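Local coordinates for putative 2OG-Fe(II) oxygenase family protein (Caulobacter crescentus CB15, PDB 3OOX), which is probably an iron(II)-dependent oxygenase that uses 2-oxoglutarate and O2, and may form ethene or decarboxylate 2-oxoglutarate coupled to arginine oxidation, at residues A[205-217]-A[243-255]. Numbering follows the deposited sequence.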
loop_
_atom_site.group_PDB
_atom_site.type_symbol
_atom_site.label_atom_id
_atom_site.label_comp_id
_atom_site.label_asym_id
_atom_site.label_seq_id
_atom_site.Cartn_x
_atom_site.Cartn_y
_atom_site.Cartn_z
ATOM N N GLU A 205 8.007 -13.484 7.072
ATOM C CA GLU A 205 9.440 -13.702 6.780
ATOM C C GLU A 205 9.913 -12.906 5.564
ATOM O O GLU A 205 10.793 -13.347 4.813
ATOM C CB GLU A 205 9.733 -15.199 6.593
ATOM C CG GLU A 205 9.376 -16.057 7.817
ATOM C CD GLU A 205 10.130 -15.643 9.077
ATOM O OE1 GLU A 205 11.313 -15.254 8.972
ATOM O OE2 GLU A 205 9.534 -15.710 10.175
ATOM N N GLY A 206 9.328 -11.724 5.386
ATOM C CA GLY A 206 9.654 -10.869 4.240
ATOM C C GLY A 206 10.671 -9.782 4.478
ATOM O O GLY A 206 10.976 -9.050 3.536
ATOM N N GLY A 207 11.144 -9.599 5.711
ATOM C CA GLY A 207 12.133 -8.546 6.004
ATOM C C GLY A 207 11.640 -7.102 6.133
ATOM O O GLY A 207 12.437 -6.146 6.090
ATOM N N LEU A 208 10.338 -6.929 6.330
ATOM C CA LEU A 208 9.781 -5.585 6.516
ATOM C C LEU A 208 10.174 -5.038 7.873
ATOM O O LEU A 208 10.090 -5.733 8.889
ATOM C CB LEU A 208 8.256 -5.614 6.386
ATOM C CG LEU A 208 7.516 -4.282 6.570
ATOM C CD1 LEU A 208 7.827 -3.216 5.486
ATOM C CD2 LEU A 208 6.007 -4.573 6.604
ATOM N N GLU A 209 10.632 -3.787 7.899
ATOM C CA GLU A 209 10.982 -3.131 9.130
ATOM C C GLU A 209 10.448 -1.706 9.144
ATOM O O GLU A 209 10.414 -1.052 8.102
ATOM C CB GLU A 209 12.487 -3.100 9.302
ATOM C CG GLU A 209 13.126 -4.491 9.288
ATOM C CD GLU A 209 14.597 -4.485 9.644
ATOM O OE1 GLU A 209 15.249 -3.416 9.482
ATOM O OE2 GLU A 209 15.113 -5.572 10.071
ATOM N N VAL A 210 10.034 -1.229 10.317
ATOM C CA VAL A 210 9.581 0.152 10.485
ATOM C C VAL A 210 10.571 0.910 11.345
ATOM O O VAL A 210 11.063 0.385 12.342
ATOM C CB VAL A 210 8.172 0.238 11.116
ATOM C CG1 VAL A 210 8.081 -0.458 12.490
ATOM C CG2 VAL A 210 7.673 1.696 11.197
ATOM N N LEU A 211 10.859 2.159 10.967
ATOM C CA LEU A 211 11.728 2.976 11.780
ATOM C C LEU A 211 10.964 3.538 12.977
ATOM O O LEU A 211 9.981 4.308 12.815
ATOM C CB LEU A 211 12.304 4.112 10.924
ATOM C CG LEU A 211 13.343 4.990 11.605
ATOM C CD1 LEU A 211 14.619 4.183 11.867
ATOM C CD2 LEU A 211 13.651 6.190 10.716
ATOM N N ASP A 212 11.385 3.165 14.186
ATOM C CA ASP A 212 10.732 3.662 15.396
ATOM C C ASP A 212 11.175 5.099 15.689
ATOM O O ASP A 212 12.158 5.594 15.122
ATOM C CB ASP A 212 11.026 2.756 16.594
ATOM C CG ASP A 212 10.006 2.894 17.720
ATOM O OD1 ASP A 212 8.992 3.616 17.580
ATOM O OD2 ASP A 212 10.230 2.255 18.765
ATOM N N ARG A 213 10.458 5.753 16.603
ATOM C CA ARG A 213 10.728 7.149 16.942
ATOM C C ARG A 213 12.160 7.395 17.399
ATOM O O ARG A 213 12.707 8.464 17.180
ATOM C CB ARG A 213 9.768 7.617 18.035
ATOM C CG ARG A 213 8.309 7.609 17.624
ATOM C CD ARG A 213 7.442 8.375 18.612
ATOM N NE ARG A 213 7.677 9.820 18.554
ATOM C CZ ARG A 213 7.282 10.695 19.480
ATOM N NH1 ARG A 213 6.614 10.287 20.554
ATOM N NH2 ARG A 213 7.555 11.987 19.328
ATOM N N ASP A 214 12.760 6.412 18.064
ATOM C CA ASP A 214 14.121 6.566 18.549
ATOM C C ASP A 214 15.189 6.178 17.545
ATOM O O ASP A 214 16.376 6.119 17.913
ATOM C CB ASP A 214 14.309 5.756 19.832
ATOM C CG ASP A 214 14.297 4.246 19.602
ATOM O OD1 ASP A 214 13.888 3.765 18.532
ATOM O OD2 ASP A 214 14.694 3.529 20.548
ATOM N N GLY A 215 14.786 5.905 16.303
ATOM C CA GLY A 215 15.721 5.548 15.226
ATOM C C GLY A 215 16.150 4.083 15.128
ATOM O O GLY A 215 17.021 3.744 14.315
ATOM N N GLN A 216 15.527 3.213 15.925
ATOM C CA GLN A 216 15.748 1.764 15.802
ATOM C C GLN A 216 14.796 1.195 14.753
ATOM O O GLN A 216 13.647 1.621 14.665
ATOM C CB GLN A 216 15.520 1.078 17.136
ATOM C CG GLN A 216 16.553 1.451 18.161
ATOM C CD GLN A 216 16.558 0.496 19.310
ATOM O OE1 GLN A 216 17.137 -0.585 19.222
ATOM N NE2 GLN A 216 15.883 0.873 20.394
ATOM N N TRP A 217 15.294 0.238 13.972
ATOM C CA TRP A 217 14.487 -0.499 13.014
ATOM C C TRP A 217 13.827 -1.686 13.722
ATOM O O TRP A 217 14.505 -2.536 14.330
ATOM C CB TRP A 217 15.319 -0.983 11.840
ATOM C CG TRP A 217 15.792 0.124 10.969
ATOM C CD1 TRP A 217 17.010 0.749 11.005
ATOM C CD2 TRP A 217 15.015 0.803 9.982
ATOM N NE1 TRP A 217 17.053 1.747 10.058
ATOM C CE2 TRP A 217 15.844 1.797 9.404
ATOM C CE3 TRP A 217 13.715 0.633 9.490
ATOM C CZ2 TRP A 217 15.395 2.647 8.384
ATOM C CZ3 TRP A 217 13.265 1.488 8.476
ATOM C CH2 TRP A 217 14.111 2.472 7.926
ATOM N N LEU A 243 -2.038 10.539 13.568
ATOM C CA LEU A 243 -1.633 9.240 13.045
ATOM C C LEU A 243 -0.437 9.442 12.108
ATOM O O LEU A 243 -0.565 10.100 11.079
ATOM C CB LEU A 243 -2.776 8.553 12.302
ATOM C CG LEU A 243 -4.064 8.321 13.109
ATOM C CD1 LEU A 243 -5.116 7.573 12.310
ATOM C CD2 LEU A 243 -3.800 7.550 14.419
ATOM N N PRO A 244 0.726 8.868 12.455
ATOM C CA PRO A 244 1.956 9.173 11.704
ATOM C C PRO A 244 2.124 8.266 10.484
ATOM O O PRO A 244 1.774 7.086 10.549
ATOM C CB PRO A 244 3.053 8.875 12.708
ATOM C CG PRO A 244 2.454 7.733 13.564
ATOM C CD PRO A 244 1.006 8.069 13.677
ATOM N N SER A 245 2.620 8.848 9.387
ATOM C CA SER A 245 3.063 8.111 8.213
ATOM C C SER A 245 4.544 7.843 8.422
ATOM O O SER A 245 5.366 8.765 8.433
ATOM C CB SER A 245 2.848 8.920 6.965
ATOM O OG SER A 245 3.339 8.219 5.860
ATOM N N THR A 246 4.884 6.589 8.665
ATOM C CA THR A 246 6.226 6.262 9.112
ATOM C C THR A 246 7.095 5.643 8.010
ATOM O O THR A 246 6.609 5.123 6.989
ATOM C CB THR A 246 6.145 5.380 10.370
ATOM O OG1 THR A 246 5.403 4.207 10.079
ATOM C CG2 THR A 246 5.426 6.162 11.457
ATOM N N VAL A 247 8.399 5.714 8.247
ATOM C CA VAL A 247 9.414 5.259 7.323
ATOM C C VAL A 247 9.627 3.771 7.528
ATOM O O VAL A 247 9.690 3.275 8.675
ATOM C CB VAL A 247 10.722 6.044 7.561
ATOM C CG1 VAL A 247 11.876 5.429 6.773
ATOM C CG2 VAL A 247 10.508 7.510 7.180
ATOM N N HIS A 248 9.665 3.050 6.416
ATOM C CA HIS A 248 9.880 1.619 6.454
ATOM C C HIS A 248 10.794 1.143 5.333
ATOM O O HIS A 248 11.061 1.863 4.380
ATOM C CB HIS A 248 8.522 0.890 6.419
ATOM C CG HIS A 248 7.597 1.320 5.331
ATOM N ND1 HIS A 248 6.838 2.475 5.396
ATOM C CD2 HIS A 248 7.237 0.704 4.184
ATOM C CE1 HIS A 248 6.089 2.567 4.311
ATOM N NE2 HIS A 248 6.287 1.493 3.575
ATOM N N ARG A 249 11.282 -0.081 5.457
ATOM C CA ARG A 249 12.199 -0.657 4.497
ATOM C C ARG A 249 12.003 -2.145 4.483
ATOM O O ARG A 249 11.370 -2.688 5.370
ATOM C CB ARG A 249 13.648 -0.347 4.869
ATOM C CG ARG A 249 14.150 -1.061 6.120
ATOM C CD ARG A 249 15.570 -0.657 6.434
ATOM N NE ARG A 249 16.092 -1.419 7.565
ATOM C CZ ARG A 249 17.355 -1.385 7.979
ATOM N NH1 ARG A 249 18.235 -0.591 7.373
ATOM N NH2 ARG A 249 17.729 -2.134 9.012
ATOM N N VAL A 250 12.592 -2.792 3.491
ATOM C CA VAL A 250 12.671 -4.228 3.436
ATOM C C VAL A 250 14.123 -4.634 3.324
ATOM O O VAL A 250 14.827 -4.210 2.390
ATOM C CB VAL A 250 11.895 -4.783 2.244
ATOM C CG1 VAL A 250 12.008 -6.293 2.242
ATOM C CG2 VAL A 250 10.423 -4.333 2.309
ATOM N N VAL A 251 14.583 -5.426 4.284
ATOM C CA VAL A 251 15.981 -5.891 4.270
ATOM C C VAL A 251 16.108 -7.129 3.377
ATOM O O VAL A 251 15.118 -7.807 3.097
ATOM C CB VAL A 251 16.506 -6.129 5.696
ATOM C CG1 VAL A 251 16.379 -4.855 6.493
ATOM C CG2 VAL A 251 15.762 -7.267 6.382
ATOM N N ASN A 252 17.331 -7.406 2.919
ATOM C CA ASN A 252 17.585 -8.567 2.065
ATOM C C ASN A 252 17.310 -9.850 2.838
ATOM O O ASN A 252 17.483 -9.891 4.063
ATOM C CB ASN A 252 19.021 -8.554 1.528
ATOM N N PRO A 253 16.851 -10.899 2.137
ATOM C CA PRO A 253 16.635 -12.165 2.838
ATOM C C PRO A 253 17.970 -12.728 3.335
ATOM O O PRO A 253 19.025 -12.287 2.873
ATOM C CB PRO A 253 16.003 -13.065 1.766
ATOM C CG PRO A 253 16.428 -12.467 0.455
ATOM C CD PRO A 253 16.576 -10.995 0.689
ATOM N N PRO A 254 17.929 -13.674 4.284
ATOM C CA PRO A 254 19.176 -14.321 4.707
ATOM C C PRO A 254 19.703 -15.285 3.628
ATOM O O PRO A 254 19.004 -15.552 2.642
ATOM C CB PRO A 254 18.767 -15.072 5.978
ATOM C CG PRO A 254 17.294 -15.342 5.811
ATOM C CD PRO A 254 16.737 -14.263 4.923
ATOM N N PRO A 255 20.931 -15.810 3.812
ATOM C CA PRO A 255 21.518 -16.687 2.801
ATOM C C PRO A 255 20.586 -17.828 2.365
ATOM O O PRO A 255 20.503 -18.129 1.174
ATOM C CB PRO A 255 22.766 -17.239 3.504
HETATM O O HOH W 1 13.362 -9.665 2.036
#
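Arg-249 lies flat on the indole of Trp-217, ring and guanidinium planes 8° apart, and reaches Glu-209 with the edge of that guanidinium. Arg-249 CZ stands 3.6 Å from the centroid of the five-membered ring of Trp-217, a cation-pi contact, while the aliphatic CD of Arg-249 sits over the six-membered ring as a CH-pi partner. Arginine suits the place because its faces can stack while its N-H groups still bond in plane: NE and NH2 of Arg-249 both donate to OE1 of Glu-209, NH2 at 2.8 Å on the syn lone pair and NE on the anti side, tilted from the carboxylate plane. The chain extended from CG to NE (chi2 -178°, chi3 -175°) carries the charge alongside Glu-209. A leucine in its place would probably leave the carboxylate of Glu-209 without its countercharge and the indole without its flat cationic cover.

Beneath these side chains, Glu-209 and Arg-249 form an antiparallel hydrogen-bonded pair, each N donating to the other's O at 2.9 Å, which sets salt-bridge partners directly across from each other; Leu-211 N to Val-247 O and Val-251 N to Gly-207 O continue the ladder. At Gly-207, a beta carbon would clash with Val-251 O.

Leu-208, Val-210, His-248 and Val-250 point to the other face, where the His-248 ring meets Phe-35 and His-191 edge-to-face. Its ND1 donates to Thr-246 O, which fixes the turn of the ring and would leave NE2 for a metal; His-248 with His-191 and Asp-193 probably forms the family's iron-binding triad. Strands 208-211 and 248-250 are the central pair of a four-stranded antiparallel sheet, flanked by 217-219 and 188-191, within the double-stranded beta-helix core of this oxygenase family.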